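Local coordinates for protein lasso peptide isopeptidase AtxE2 (Asticcacaulis excentricus, PDB 5TXE) that hydrolyses the isopeptide bond of the lasso peptides astexin-2 and astexin-3, opening the threaded substrates and converting them to linear peptides, at residues L537-R542 with W586-F591; R597-L602 with A624-E629; L603-D608 with L647-R652. The protein carries 1 engineered substitution. All blocks are in the same frame, centred on the assembly; numbering follows the deposited sequence.

Contact 1. Residues L537-R542 with W586-F591; sequences LINSHR and WAATSF
Ala588 O receives the one hydrogen bond that crosses between 537-542 and 586-591, from Asn539 ND2 at 2.8 Å. The donor lies in the carbonyl plane on a lone pair, and the acceptor lies close to the amide plane of Asn539, although the N-H...O angle of 142° leaves the bond somewhat bent. Beside it, Ile538 does most of the apolar work. Ile538 CG2 sits 3.6 Å from Ala588 O. With CG1 anti to the carbonyl carbon (chi1 -74°), the longer branch carries Ile538 CD1 to 3.4 Å from Thr589 O, so this methyl lies against backbone carbonyl as much as against side chain. Ile538 CD1 also meets the edge of the Phe591 ring, near its plane, 3.8 Å from Phe591 CD1. Leu537 CD1 is a more distant neighbour, 4.5 Å from Phe591 CZ.

Behind this shell, the ND2 of Asn539 has a second acceptor in Phe535 O, one helical turn back, which helps fix the rotation of the amide. An alanine here would remove the amide, and with it the donor to Ala588 O, and would probably loosen the link between the helix and the loop. On the other segment, Trp586 O accepts from Thr589 N and Ser590 N, folding the loop into a tight turn. Ser590 then caps helix 591-594 through OG, which bonds to Val593 N and also to Asp581, while Thr589 OG1 bonds to Thr553 O. The arrangement joins the loop that leads into the N-cap of helix 591-594 to the C-terminal end of helix 528-539, the helix that follows the nucleophile position in the alpha/beta-hydrolase fold.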
ATOM      1  N   LEU A 537     -17.106  11.900  11.575  1.00 26.82           N
ATOM      2  CA  LEU A 537     -18.230  12.788  11.228  1.00 26.53           C
ATOM      3  C   LEU A 537     -19.348  12.604  12.241  1.00 26.57           C
ATOM      4  O   LEU A 537     -20.190  13.433  12.398  1.00 26.54           O
ATOM      5  CB  LEU A 537     -18.756  12.505   9.837  1.00 26.13           C
ATOM      6  CG  LEU A 537     -17.808  12.761   8.699  1.00 29.89           C
ATOM      7  CD1 LEU A 537     -18.517  12.600   7.365  1.00 30.64           C
ATOM      8  CD2 LEU A 537     -17.190  14.125   8.770  1.00 31.85           C
ATOM      9  N   ILE A 538     -19.358  11.480  12.914  1.00 30.39           N
ATOM     10  CA  ILE A 538     -20.396  11.217  13.891  1.00 30.90           C
ATOM     11  C   ILE A 538     -19.988  11.678  15.273  1.00 32.64           C
ATOM     12  O   ILE A 538     -20.823  12.120  16.024  1.00 29.97           O
ATOM     13  CB  ILE A 538     -20.731   9.723  13.930  1.00 28.81           C
ATOM     14  CG1 ILE A 538     -21.539   9.368  12.664  1.00 29.65           C
ATOM     15  CG2 ILE A 538     -21.520   9.319  15.179  1.00 28.23           C
ATOM     16  CD1 ILE A 538     -21.467   7.904  12.372  1.00 29.93           C
ATOM     17  N   ASN A 539     -18.720  11.527  15.624  1.00 31.40           N
ATOM     18  CA  ASN A 539     -18.282  11.755  16.991  1.00 29.11           C
ATOM     19  C   ASN A 539     -17.498  13.067  17.187  1.00 29.34           C
ATOM     20  O   ASN A 539     -16.832  13.252  18.197  1.00 30.84           O
ATOM     21  CB  ASN A 539     -17.469  10.534  17.433  1.00 27.55           C
ATOM     22  CG  ASN A 539     -18.291   9.265  17.468  1.00 29.86           C
ATOM     23  OD1 ASN A 539     -19.062   9.078  18.359  1.00 31.24           O
ATOM     24  ND2 ASN A 539     -18.147   8.412  16.464  1.00 29.37           N
ATOM     25  N   SER A 540     -17.563  13.967  16.204  1.00 29.37           N
ATOM     26  CA  SER A 540     -17.068  15.305  16.347  1.00 26.92           C
ATOM     27  C   SER A 540     -17.803  16.217  15.389  1.00 29.28           C
ATOM     28  O   SER A 540     -18.471  15.780  14.468  1.00 28.97           O
ATOM     29  CB  SER A 540     -15.592  15.333  16.049  1.00 29.72           C
ATOM     30  OG  SER A 540     -15.314  15.681  14.716  1.00 31.15           O
ATOM     31  N   HIS A 541     -17.690  17.504  15.608  1.00 28.30           N
ATOM     32  CA  HIS A 541     -18.129  18.524  14.668  1.00 25.92           C
ATOM     33  C   HIS A 541     -16.962  19.356  14.248  1.00 25.16           C
ATOM     34  O   HIS A 541     -17.066  20.530  13.951  1.00 27.26           O
ATOM     35  CB  HIS A 541     -19.205  19.397  15.330  1.00 28.36           C
ATOM     36  CG  HIS A 541     -20.490  18.680  15.574  1.00 27.12           C
ATOM     37  ND1 HIS A 541     -20.718  17.916  16.705  1.00 32.73           N
ATOM     38  CD2 HIS A 541     -21.638  18.638  14.856  1.00 30.13           C
ATOM     39  CE1 HIS A 541     -21.939  17.410  16.656  1.00 30.34           C
ATOM     40  NE2 HIS A 541     -22.514  17.824  15.539  1.00 29.88           N
ATOM     41  N   ARG A 542     -15.806  18.737  14.167  1.00 28.32           N
ATOM     42  CA  ARG A 542     -14.611  19.453  13.736  1.00 29.03           C
ATOM     43  C   ARG A 542     -14.417  19.533  12.254  1.00 28.83           C
ATOM     44  O   ARG A 542     -13.507  20.238  11.824  1.00 27.48           O
ATOM     45  CB  ARG A 542     -13.417  18.757  14.310  1.00 32.32           C
ATOM     46  CG  ARG A 542     -13.487  18.689  15.818  1.00 39.10           C
ATOM     47  CD  ARG A 542     -13.115  19.998  16.470  1.00 45.15           C
ATOM     48  NE  ARG A 542     -12.585  19.658  17.788  1.00 55.56           N
ATOM     49  CZ  ARG A 542     -11.366  19.968  18.193  1.00 52.35           C
ATOM     50  NH1 ARG A 542     -10.550  20.702  17.428  1.00 54.23           N
ATOM     51  NH2 ARG A 542     -10.970  19.554  19.377  1.00 64.77           N
ATOM     52  N   TRP A 586     -22.384  -0.534  16.672  1.00 27.11           N
ATOM     53  CA  TRP A 586     -22.556   0.215  15.436  1.00 24.05           C
ATOM     54  C   TRP A 586     -23.016   1.665  15.614  1.00 25.01           C
ATOM     55  O   TRP A 586     -22.911   2.478  14.697  1.00 26.12           O
ATOM     56  CB  TRP A 586     -23.526  -0.585  14.539  1.00 27.79           C
ATOM     57  CG  TRP A 586     -22.967  -1.964  14.166  1.00 29.63           C
ATOM     58  CD1 TRP A 586     -23.461  -3.214  14.530  1.00 26.79           C
ATOM     59  CD2 TRP A 586     -21.778  -2.205  13.411  1.00 27.41           C
ATOM     60  NE1 TRP A 586     -22.626  -4.199  14.040  1.00 25.76           N
ATOM     61  CE2 TRP A 586     -21.604  -3.609  13.333  1.00 27.83           C
ATOM     62  CE3 TRP A 586     -20.858  -1.374  12.787  1.00 29.31           C
ATOM     63  CZ2 TRP A 586     -20.541  -4.182  12.661  1.00 25.75           C
ATOM     64  CZ3 TRP A 586     -19.806  -1.929  12.115  1.00 30.54           C
ATOM     65  CH2 TRP A 586     -19.643  -3.335  12.062  1.00 27.95           C
ATOM     66  N   ALA A 587     -23.517   2.030  16.784  1.00 26.14           N
ATOM     67  CA  ALA A 587     -24.020   3.395  17.002  1.00 27.17           C
ATOM     68  C   ALA A 587     -22.969   4.468  16.833  1.00 27.23           C
ATOM     69  O   ALA A 587     -23.278   5.624  16.496  1.00 31.59           O
ATOM     70  CB  ALA A 587     -24.580   3.488  18.411  1.00 29.01           C
ATOM     71  N   ALA A 588     -21.708   4.103  17.023  1.00 27.90           N
ATOM     72  CA  ALA A 588     -20.636   5.088  16.863  1.00 28.15           C
ATOM     73  C   ALA A 588     -20.256   5.356  15.430  1.00 30.92           C
ATOM     74  O   ALA A 588     -19.523   6.313  15.176  1.00 27.52           O
ATOM     75  CB  ALA A 588     -19.407   4.574  17.594  1.00 30.87           C
ATOM     76  N   THR A 589     -20.679   4.488  14.493  1.00 28.85           N
ATOM     77  CA  THR A 589     -20.234   4.616  13.088  1.00 30.15           C
ATOM     78  C   THR A 589     -21.296   4.465  11.977  1.00 29.78           C
ATOM     79  O   THR A 589     -21.034   4.905  10.882  1.00 30.66           O
ATOM     80  CB  THR A 589     -19.155   3.582  12.721  1.00 31.36           C
ATOM     81  OG1 THR A 589     -19.685   2.260  12.904  1.00 33.17           O
ATOM     82  CG2 THR A 589     -17.894   3.746  13.561  1.00 32.75           C
ATOM     83  N   SER A 590     -22.461   3.886  12.258  1.00 28.54           N
ATOM     84  CA  SER A 590     -23.449   3.615  11.232  1.00 29.52           C
ATOM     85  C   SER A 590     -24.094   4.894  10.759  1.00 31.25           C
ATOM     86  O   SER A 590     -24.625   5.669  11.570  1.00 28.73           O
ATOM     87  CB  SER A 590     -24.520   2.651  11.701  1.00 29.75           C
ATOM     88  OG  SER A 590     -25.665   2.805  10.875  1.00 35.15           O
ATOM     89  N   PHE A 591     -24.043   5.117   9.445  1.00 27.47           N
ATOM     90  CA  PHE A 591     -24.767   6.243   8.864  1.00 29.75           C
ATOM     91  C   PHE A 591     -26.280   6.030   8.801  1.00 29.33           C
ATOM     92  O   PHE A 591     -27.045   6.998   8.753  1.00 31.95           O
ATOM     93  CB  PHE A 591     -24.241   6.596   7.467  1.00 31.99           C
ATOM     94  CG  PHE A 591     -22.898   7.268   7.460  1.00 31.90           C
ATOM     95  CD1 PHE A 591     -22.273   7.677   8.619  1.00 35.12           C
ATOM     96  CD2 PHE A 591     -22.270   7.498   6.269  1.00 33.92           C
ATOM     97  CE1 PHE A 591     -21.049   8.332   8.561  1.00 34.66           C
ATOM     98  CE2 PHE A 591     -21.036   8.106   6.204  1.00 32.10           C
ATOM     99  CZ  PHE A 591     -20.422   8.533   7.345  1.00 32.48           C
TER

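Contact 2. Residues R597-L602 with A624-E629; sequences RLDTPL and ARKPVE
Parallel strand pairing at one margin of the alpha/beta-hydrolase sheet brings 597-602 and 624-629 together, where strand 602-607 begins beside strand 628-633 in a beta-alpha-beta connection whose main helix is 615-623. Leu602 is bonded to the two residues flanking Val628, as parallel pairing requires: its N donates to Pro627 O at 3.0 Å, and its O accepts from Glu629 N at 2.9 Å, nearly along the C=O axis. CA-H groups add to the ladder, with Pro601 CA 3.2 Å from Pro627 O. Leu602 and Val628 lie on the same face of the sheet, but their side chains only just meet.

Just before the ladder, the two prolines cross obliquely, CG of Pro601 4.1 Å from CG of Pro627. Pro627 is the centre of an inverse gamma turn that leads out of the Schellman motif ending helix 615-623, with Arg625 at positive phi (60°).

Farther back, Lys626 bends at chi2 (-57°) and then runs extended, its methylenes passing along Leu598 O, with CD 3.4 Å from that oxygen. This route delivers Lys626 NZ to Asp599 OD1 at 2.7 Å, on the syn lone pair, in a salt bridge at the exposed Asp599. NZ also bonds to Ser596 O, so the ammonium group is held by two acceptors.

Helix 615-623 packs on Leu598 and Val628 through Leu621, while Pro601 rests on Trp656 and Trp660 of helix 643-662. Pro627 touches Leu681 of helix 672-684, and Glu629 reaches the same helix in a salt bridge with Arg677.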
ATOM      1  N   ARG A 597     -28.352  13.285  12.075  1.00 29.17           N
ATOM      2  CA  ARG A 597     -27.429  14.298  12.662  1.00 36.72           C
ATOM      3  C   ARG A 597     -26.103  14.464  11.920  1.00 38.47           C
ATOM      4  O   ARG A 597     -25.148  14.961  12.431  1.00 33.06           O
ATOM      5  CB  ARG A 597     -27.136  13.963  14.124  1.00 36.74           C
ATOM      6  CG  ARG A 597     -26.403  12.670  14.392  1.00 36.78           C
ATOM      7  CD  ARG A 597     -26.594  12.436  15.872  1.00 39.61           C
ATOM      8  NE  ARG A 597     -26.006  11.235  16.435  1.00 42.85           N
ATOM      9  CZ  ARG A 597     -24.775  11.171  16.925  1.00 44.47           C
ATOM     10  NH1 ARG A 597     -23.974  12.209  16.786  1.00 51.69           N
ATOM     11  NH2 ARG A 597     -24.327  10.052  17.481  1.00 35.79           N
ATOM     12  N   LEU A 598     -26.061  14.040  10.683  1.00 41.58           N
ATOM     13  CA  LEU A 598     -24.832  14.056   9.965  1.00 42.78           C
ATOM     14  C   LEU A 598     -24.885  15.222   8.984  1.00 41.83           C
ATOM     15  O   LEU A 598     -25.311  15.085   7.809  1.00 38.05           O
ATOM     16  CB  LEU A 598     -24.679  12.720   9.276  1.00 47.66           C
ATOM     17  CG  LEU A 598     -23.260  12.219   9.210  1.00 61.49           C
ATOM     18  CD1 LEU A 598     -23.293  10.767   9.643  1.00 61.34           C
ATOM     19  CD2 LEU A 598     -22.686  12.467   7.805  1.00 63.83           C
ATOM     20  N   ASP A 599     -24.464  16.380   9.466  1.00 36.03           N
ATOM     21  CA  ASP A 599     -24.612  17.565   8.660  1.00 39.14           C
ATOM     22  C   ASP A 599     -23.412  17.940   7.783  1.00 32.81           C
ATOM     23  O   ASP A 599     -23.537  18.829   6.943  1.00 36.71           O
ATOM     24  CB  ASP A 599     -25.027  18.724   9.554  1.00 43.54           C
ATOM     25  CG  ASP A 599     -26.401  18.484  10.165  1.00 50.37           C
ATOM     26  OD1 ASP A 599     -27.367  18.276   9.381  1.00 55.10           O
ATOM     27  OD2 ASP A 599     -26.526  18.483  11.403  1.00 48.45           O
ATOM     28  N   THR A 600     -22.274  17.282   7.972  1.00 26.42           N
ATOM     29  CA  THR A 600     -21.119  17.542   7.137  1.00 26.59           C
ATOM     30  C   THR A 600     -21.308  17.026   5.706  1.00 25.82           C
ATOM     31  O   THR A 600     -21.583  15.873   5.523  1.00 31.16           O
ATOM     32  CB  THR A 600     -19.915  16.816   7.732  1.00 28.55           C
ATOM     33  OG1 THR A 600     -19.697  17.288   9.064  1.00 29.92           O
ATOM     34  CG2 THR A 600     -18.646  17.098   6.935  1.00 31.57           C
ATOM     35  N   PRO A 601     -21.051  17.849   4.701  1.00 27.66           N
ATOM     36  CA  PRO A 601     -21.019  17.411   3.306  1.00 23.74           C
ATOM     37  C   PRO A 601     -20.077  16.264   3.105  1.00 25.31           C
ATOM     38  O   PRO A 601     -18.926  16.336   3.510  1.00 27.42           O
ATOM     39  CB  PRO A 601     -20.526  18.639   2.562  1.00 25.34           C
ATOM     40  CG  PRO A 601     -20.952  19.804   3.417  1.00 27.72           C
ATOM     41  CD  PRO A 601     -20.760  19.310   4.833  1.00 27.87           C
ATOM     42  N   LEU A 602     -20.567  15.200   2.477  1.00 23.86           N
ATOM     43  CA  LEU A 602     -19.771  14.006   2.249  1.00 22.13           C
ATOM     44  C   LEU A 602     -19.895  13.557   0.792  1.00 22.52           C
ATOM     45  O   LEU A 602     -21.022  13.350   0.261  1.00 22.42           O
ATOM     46  CB  LEU A 602     -20.302  12.920   3.127  1.00 27.16           C
ATOM     47  CG  LEU A 602     -19.667  11.551   2.937  1.00 28.88           C
ATOM     48  CD1 LEU A 602     -18.195  11.594   3.271  1.00 29.55           C
ATOM     49  CD2 LEU A 602     -20.361  10.488   3.766  1.00 28.01           C
ATOM     50  N   ALA A 624     -32.937  11.966   4.892  1.00 29.84           N
ATOM     51  CA  ALA A 624     -32.851  12.976   5.945  1.00 28.07           C
ATOM     52  C   ALA A 624     -32.370  14.292   5.364  1.00 30.19           C
ATOM     53  O   ALA A 624     -32.041  15.179   6.099  1.00 30.99           O
ATOM     54  CB  ALA A 624     -31.934  12.504   7.039  1.00 27.69           C
ATOM     55  N   ARG A 625     -32.286  14.415   4.036  1.00 32.57           N
ATOM     56  CA  ARG A 625     -31.915  15.667   3.390  1.00 32.48           C
ATOM     57  C   ARG A 625     -30.500  16.198   3.797  1.00 32.26           C
ATOM     58  O   ARG A 625     -30.268  17.365   3.975  1.00 28.84           O
ATOM     59  CB  ARG A 625     -33.012  16.701   3.645  1.00 41.18           C
ATOM     60  CG  ARG A 625     -34.414  16.253   3.169  1.00 50.07           C
ATOM     61  CD  ARG A 625     -35.542  17.240   3.469  1.00 57.33           C
ATOM     62  NE  ARG A 625     -35.138  18.606   3.097  1.00 76.20           N
ATOM     63  CZ  ARG A 625     -35.247  19.171   1.881  1.00 91.36           C
ATOM     64  NH1 ARG A 625     -35.813  18.530   0.847  1.00 81.52           N
ATOM     65  NH2 ARG A 625     -34.788  20.417   1.691  1.00 94.52           N
ATOM     66  N   LYS A 626     -29.534  15.321   3.839  1.00 28.29           N
ATOM     67  CA  LYS A 626     -28.180  15.695   4.102  1.00 26.61           C
ATOM     68  C   LYS A 626     -27.419  15.881   2.812  1.00 29.31           C
ATOM     69  O   LYS A 626     -27.755  15.276   1.782  1.00 29.94           O
ATOM     70  CB  LYS A 626     -27.530  14.610   4.989  1.00 25.89           C
ATOM     71  CG  LYS A 626     -28.353  14.370   6.249  1.00 27.41           C
ATOM     72  CD  LYS A 626     -28.543  15.686   7.047  1.00 27.35           C
ATOM     73  CE  LYS A 626     -29.378  15.485   8.294  1.00 32.19           C
ATOM     74  NZ  LYS A 626     -29.528  16.719   9.124  1.00 29.14           N
ATOM     75  N   PRO A 627     -26.352  16.690   2.858  1.00 29.20           N
ATOM     76  CA  PRO A 627     -25.530  16.943   1.662  1.00 28.46           C
ATOM     77  C   PRO A 627     -24.492  15.860   1.360  1.00 30.07           C
ATOM     78  O   PRO A 627     -23.315  16.063   1.585  1.00 31.19           O
ATOM     79  CB  PRO A 627     -24.845  18.245   1.997  1.00 30.56           C
ATOM     80  CG  PRO A 627     -24.756  18.256   3.500  1.00 28.59           C
ATOM     81  CD  PRO A 627     -25.897  17.467   4.023  1.00 29.36           C
ATOM     82  N   VAL A 628     -24.966  14.761   0.773  1.00 25.85           N
ATOM     83  CA  VAL A 628     -24.182  13.599   0.461  1.00 25.40           C
ATOM     84  C   VAL A 628     -24.271  13.365  -1.073  1.00 23.60           C
ATOM     85  O   VAL A 628     -25.278  13.662  -1.697  1.00 21.59           O
ATOM     86  CB  VAL A 628     -24.718  12.385   1.201  1.00 26.59           C
ATOM     87  CG1 VAL A 628     -26.119  12.044   0.751  1.00 27.55           C
ATOM     88  CG2 VAL A 628     -23.847  11.145   1.009  1.00 27.16           C
ATOM     89  N   GLU A 629     -23.203  12.853  -1.662  1.00 24.60           N
ATOM     90  CA  GLU A 629     -23.187  12.484  -3.086  1.00 23.53           C
ATOM     91  C   GLU A 629     -22.313  11.256  -3.201  1.00 24.47           C
ATOM     92  O   GLU A 629     -21.281  11.125  -2.516  1.00 23.97           O
ATOM     93  CB  GLU A 629     -22.637  13.615  -3.936  1.00 23.31           C
ATOM     94  CG  GLU A 629     -22.547  13.267  -5.401  1.00 23.58           C
ATOM     95  CD  GLU A 629     -22.386  14.458  -6.311  1.00 22.70           C
ATOM     96  OE1 GLU A 629     -21.286  14.643  -6.880  1.00 25.35           O
ATOM     97  OE2 GLU A 629     -23.363  15.213  -6.495  1.00 26.29           O
TER

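Contact 3. Residues L603-D608 with L647-R652; sequences LIQSAD and LAVYNR
Strand 603-607 and helix 647-652 run antiparallel, at 175° with axes 10.4 Å apart, a helix packed against the central sheet of the alpha/beta-hydrolase fold. The tight part is the buried Gln605. Bent at chi2 (-149°), its chain passes Val649 in the opposite direction, and Gln605 NE2 lies 3.7 Å from Val649 CG1. Gln605 NE2 also donates to Val649 O, a backbone carbonyl of the helix, at 3.3 Å, on a lone pair in the carbonyl plane. The amide oxygen is gripped more firmly, by Arg652 NH1 and by Tyr633 OH of the adjoining strand 628-633. The nearby guanidinium would probably polarise the amide. The side chain of Gln605 stands about 9 Å from that of Glu610, inferred to belong to the charge relay.

Packing is looser where Leu603 meets the partly exposed Arg652. The two side chains cross at about a right angle, and Leu603 CD2 comes only to 4.1 Å from Arg652 CG. Tyr650 and Asn651 point away from the strand, and their side chains touch helix 40-44. Arg652 bends at chi3 to present its guanidinium edge-on, perpendicular to the Gln605 amide, and Arg652 NH1 approaches Gln605 OE1 at 3.0 Å from above the carbonyl plane.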
ATOM      1  N   LEU A 603     -18.743  13.427   0.158  1.00 20.01           N
ATOM      2  CA  LEU A 603     -18.612  12.855  -1.141  1.00 20.92           C
ATOM      3  C   LEU A 603     -18.039  11.462  -1.050  1.00 22.01           C
ATOM      4  O   LEU A 603     -16.981  11.291  -0.449  1.00 23.15           O
ATOM      5  CB  LEU A 603     -17.727  13.708  -1.997  1.00 21.31           C
ATOM      6  CG  LEU A 603     -17.413  13.152  -3.379  1.00 21.41           C
ATOM      7  CD1 LEU A 603     -18.618  13.146  -4.255  1.00 22.02           C
ATOM      8  CD2 LEU A 603     -16.386  14.051  -4.033  1.00 23.32           C
ATOM      9  N   ILE A 604     -18.712  10.473  -1.661  1.00 20.24           N
ATOM     10  CA  ILE A 604     -18.195   9.092  -1.701  1.00 21.04           C
ATOM     11  C   ILE A 604     -17.830   8.728  -3.149  1.00 19.69           C
ATOM     12  O   ILE A 604     -18.687   8.766  -4.047  1.00 21.71           O
ATOM     13  CB  ILE A 604     -19.245   8.085  -1.174  1.00 22.25           C
ATOM     14  CG1 ILE A 604     -19.759   8.507   0.219  1.00 23.68           C
ATOM     15  CG2 ILE A 604     -18.708   6.688  -1.074  1.00 19.95           C
ATOM     16  CD1 ILE A 604     -21.123   7.926   0.562  1.00 24.91           C
ATOM     17  N   GLN A 605     -16.587   8.344  -3.371  1.00 18.31           N
ATOM     18  CA  GLN A 605     -16.122   8.049  -4.714  1.00 19.43           C
ATOM     19  C   GLN A 605     -15.788   6.594  -4.708  1.00 21.41           C
ATOM     20  O   GLN A 605     -14.645   6.199  -4.398  1.00 21.13           O
ATOM     21  CB  GLN A 605     -14.931   8.915  -5.058  1.00 19.34           C
ATOM     22  CG  GLN A 605     -15.307  10.387  -5.173  1.00 19.65           C
ATOM     23  CD  GLN A 605     -14.470  11.166  -6.158  1.00 22.59           C
ATOM     24  OE1 GLN A 605     -14.688  11.060  -7.393  1.00 26.94           O
ATOM     25  NE2 GLN A 605     -13.570  12.020  -5.654  1.00 20.95           N
ATOM     26  N   SER A 606     -16.795   5.766  -4.984  1.00 19.53           N
ATOM     27  CA  SER A 606     -16.679   4.331  -4.757  1.00 20.42           C
ATOM     28  C   SER A 606     -16.428   3.517  -6.018  1.00 18.77           C
ATOM     29  O   SER A 606     -16.951   3.821  -7.074  1.00 20.48           O
ATOM     30  CB  SER A 606     -17.991   3.841  -4.108  1.00 20.89           C
ATOM     31  OG  SER A 606     -17.940   2.482  -3.751  1.00 20.91           O
ATOM     32  N   ALA A 607     -15.666   2.451  -5.876  1.00 19.49           N
ATOM     33  CA  ALA A 607     -15.643   1.374  -6.862  1.00 19.22           C
ATOM     34  C   ALA A 607     -16.995   0.696  -6.909  1.00 19.76           C
ATOM     35  O   ALA A 607     -17.664   0.618  -5.871  1.00 21.35           O
ATOM     36  CB  ALA A 607     -14.593   0.360  -6.483  1.00 19.78           C
ATOM     37  N   ASP A 608     -17.426   0.263  -8.097  1.00 18.89           N
ATOM     38  CA  ASP A 608     -18.610  -0.536  -8.197  1.00 19.93           C
ATOM     39  C   ASP A 608     -18.527  -1.745  -7.297  1.00 21.58           C
ATOM     40  O   ASP A 608     -19.520  -2.196  -6.733  1.00 23.39           O
ATOM     41  CB  ASP A 608     -18.979  -0.937  -9.639  1.00 21.05           C
ATOM     42  CG  ASP A 608     -17.862  -1.661 -10.396  1.00 23.31           C
ATOM     43  OD1 ASP A 608     -16.707  -1.884  -9.896  1.00 24.08           O
ATOM     44  OD2 ASP A 608     -18.164  -2.012 -11.564  1.00 26.92           O
ATOM     45  N   LEU A 647      -7.580  10.161 -12.153  1.00 20.07           N
ATOM     46  CA  LEU A 647      -7.549  11.571 -12.447  1.00 19.92           C
ATOM     47  C   LEU A 647      -8.863  12.253 -12.142  1.00 21.29           C
ATOM     48  O   LEU A 647      -8.900  13.368 -11.656  1.00 23.64           O
ATOM     49  CB  LEU A 647      -7.145  11.792 -13.917  1.00 21.40           C
ATOM     50  CG  LEU A 647      -7.131  13.261 -14.360  1.00 21.54           C
ATOM     51  CD1 LEU A 647      -6.171  14.055 -13.519  1.00 22.84           C
ATOM     52  CD2 LEU A 647      -6.725  13.410 -15.837  1.00 21.48           C
ATOM     53  N   ALA A 648      -9.967  11.566 -12.446  1.00 23.23           N
ATOM     54  CA  ALA A 648     -11.293  12.101 -12.223  1.00 22.65           C
ATOM     55  C   ALA A 648     -11.580  12.180 -10.725  1.00 23.06           C
ATOM     56  O   ALA A 648     -12.154  13.119 -10.272  1.00 20.78           O
ATOM     57  CB  ALA A 648     -12.290  11.205 -12.898  1.00 23.76           C
ATOM     58  N   VAL A 649     -11.106  11.218  -9.962  1.00 21.50           N
ATOM     59  CA  VAL A 649     -11.203  11.273  -8.521  1.00 21.16           C
ATOM     60  C   VAL A 649     -10.427  12.493  -7.942  1.00 23.28           C
ATOM     61  O   VAL A 649     -10.974  13.278  -7.176  1.00 21.18           O
ATOM     62  CB  VAL A 649     -10.663   9.984  -7.914  1.00 21.85           C
ATOM     63  CG1 VAL A 649     -10.511  10.099  -6.380  1.00 22.36           C
ATOM     64  CG2 VAL A 649     -11.640   8.865  -8.200  1.00 24.84           C
ATOM     65  N   TYR A 650      -9.156  12.633  -8.341  1.00 22.87           N
ATOM     66  CA  TYR A 650      -8.336  13.790  -7.982  1.00 22.66           C
ATOM     67  C   TYR A 650      -9.079  15.083  -8.232  1.00 24.65           C
ATOM     68  O   TYR A 650      -9.183  15.940  -7.348  1.00 24.56           O
ATOM     69  CB  TYR A 650      -7.068  13.859  -8.810  1.00 20.46           C
ATOM     70  CG  TYR A 650      -5.941  12.896  -8.491  1.00 21.88           C
ATOM     71  CD1 TYR A 650      -5.949  12.034  -7.389  1.00 22.82           C
ATOM     72  CD2 TYR A 650      -4.809  12.876  -9.302  1.00 22.41           C
ATOM     73  CE1 TYR A 650      -4.886  11.150  -7.142  1.00 22.39           C
ATOM     74  CE2 TYR A 650      -3.726  12.048  -9.030  1.00 22.29           C
ATOM     75  CZ  TYR A 650      -3.754  11.205  -7.952  1.00 23.10           C
ATOM     76  OH  TYR A 650      -2.641  10.462  -7.743  1.00 23.55           O
ATOM     77  N   ASN A 651      -9.612  15.235  -9.437  1.00 24.74           N
ATOM     78  CA  ASN A 651     -10.225  16.517  -9.823  1.00 22.31           C
ATOM     79  C   ASN A 651     -11.520  16.805  -9.103  1.00 25.16           C
ATOM     80  O   ASN A 651     -11.774  17.945  -8.727  1.00 22.24           O
ATOM     81  CB  ASN A 651     -10.494  16.553 -11.304  1.00 22.01           C
ATOM     82  CG  ASN A 651      -9.242  16.864 -12.091  1.00 24.41           C
ATOM     83  OD1 ASN A 651      -8.445  17.661 -11.673  1.00 28.15           O
ATOM     84  ND2 ASN A 651      -9.088  16.260 -13.231  1.00 25.11           N
ATOM     85  N   ARG A 652     -12.348  15.785  -8.897  1.00 23.20           N
ATOM     86  CA  ARG A 652     -13.573  16.024  -8.214  1.00 22.45           C
ATOM     87  C   ARG A 652     -13.321  16.304  -6.718  1.00 22.94           C
ATOM     88  O   ARG A 652     -14.082  17.020  -6.067  1.00 19.96           O
ATOM     89  CB  ARG A 652     -14.509  14.835  -8.405  1.00 22.77           C
ATOM     90  CG  ARG A 652     -15.927  15.137  -7.944  1.00 23.16           C
ATOM     91  CD  ARG A 652     -16.816  13.898  -8.119  1.00 23.74           C
ATOM     92  NE  ARG A 652     -17.258  13.691  -9.502  1.00 25.87           N
ATOM     93  CZ  ARG A 652     -16.797  12.754 -10.321  1.00 23.82           C
ATOM     94  NH1 ARG A 652     -15.849  11.977  -9.969  1.00 21.26           N
ATOM     95  NH2 ARG A 652     -17.283  12.648 -11.547  1.00 26.72           N
TER

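Overall arrangement
Contacts 2 and 3 meet on strand 602-607, which gives Leu602 to contact 2 and 603-607 to contact 3, and Ile604 N bonds to Glu629 O between them. Contact 2 is mainly backbone pairing at the sheet margin, with a charged pair toward the surface, whereas contact 3 joins sheet to helix through a buried amide and lies nearest the catalytic machinery. Contact 1 involves no strand; it joins a helix end to a loop by one hydrogen bond and apolar packing. It touches contact 2 through Phe591, packed on Leu598 and Leu602, and does not touch contact 3. All three are largely buried, but contacts 1 and 2 lie farther from the chain's centre than contact 3.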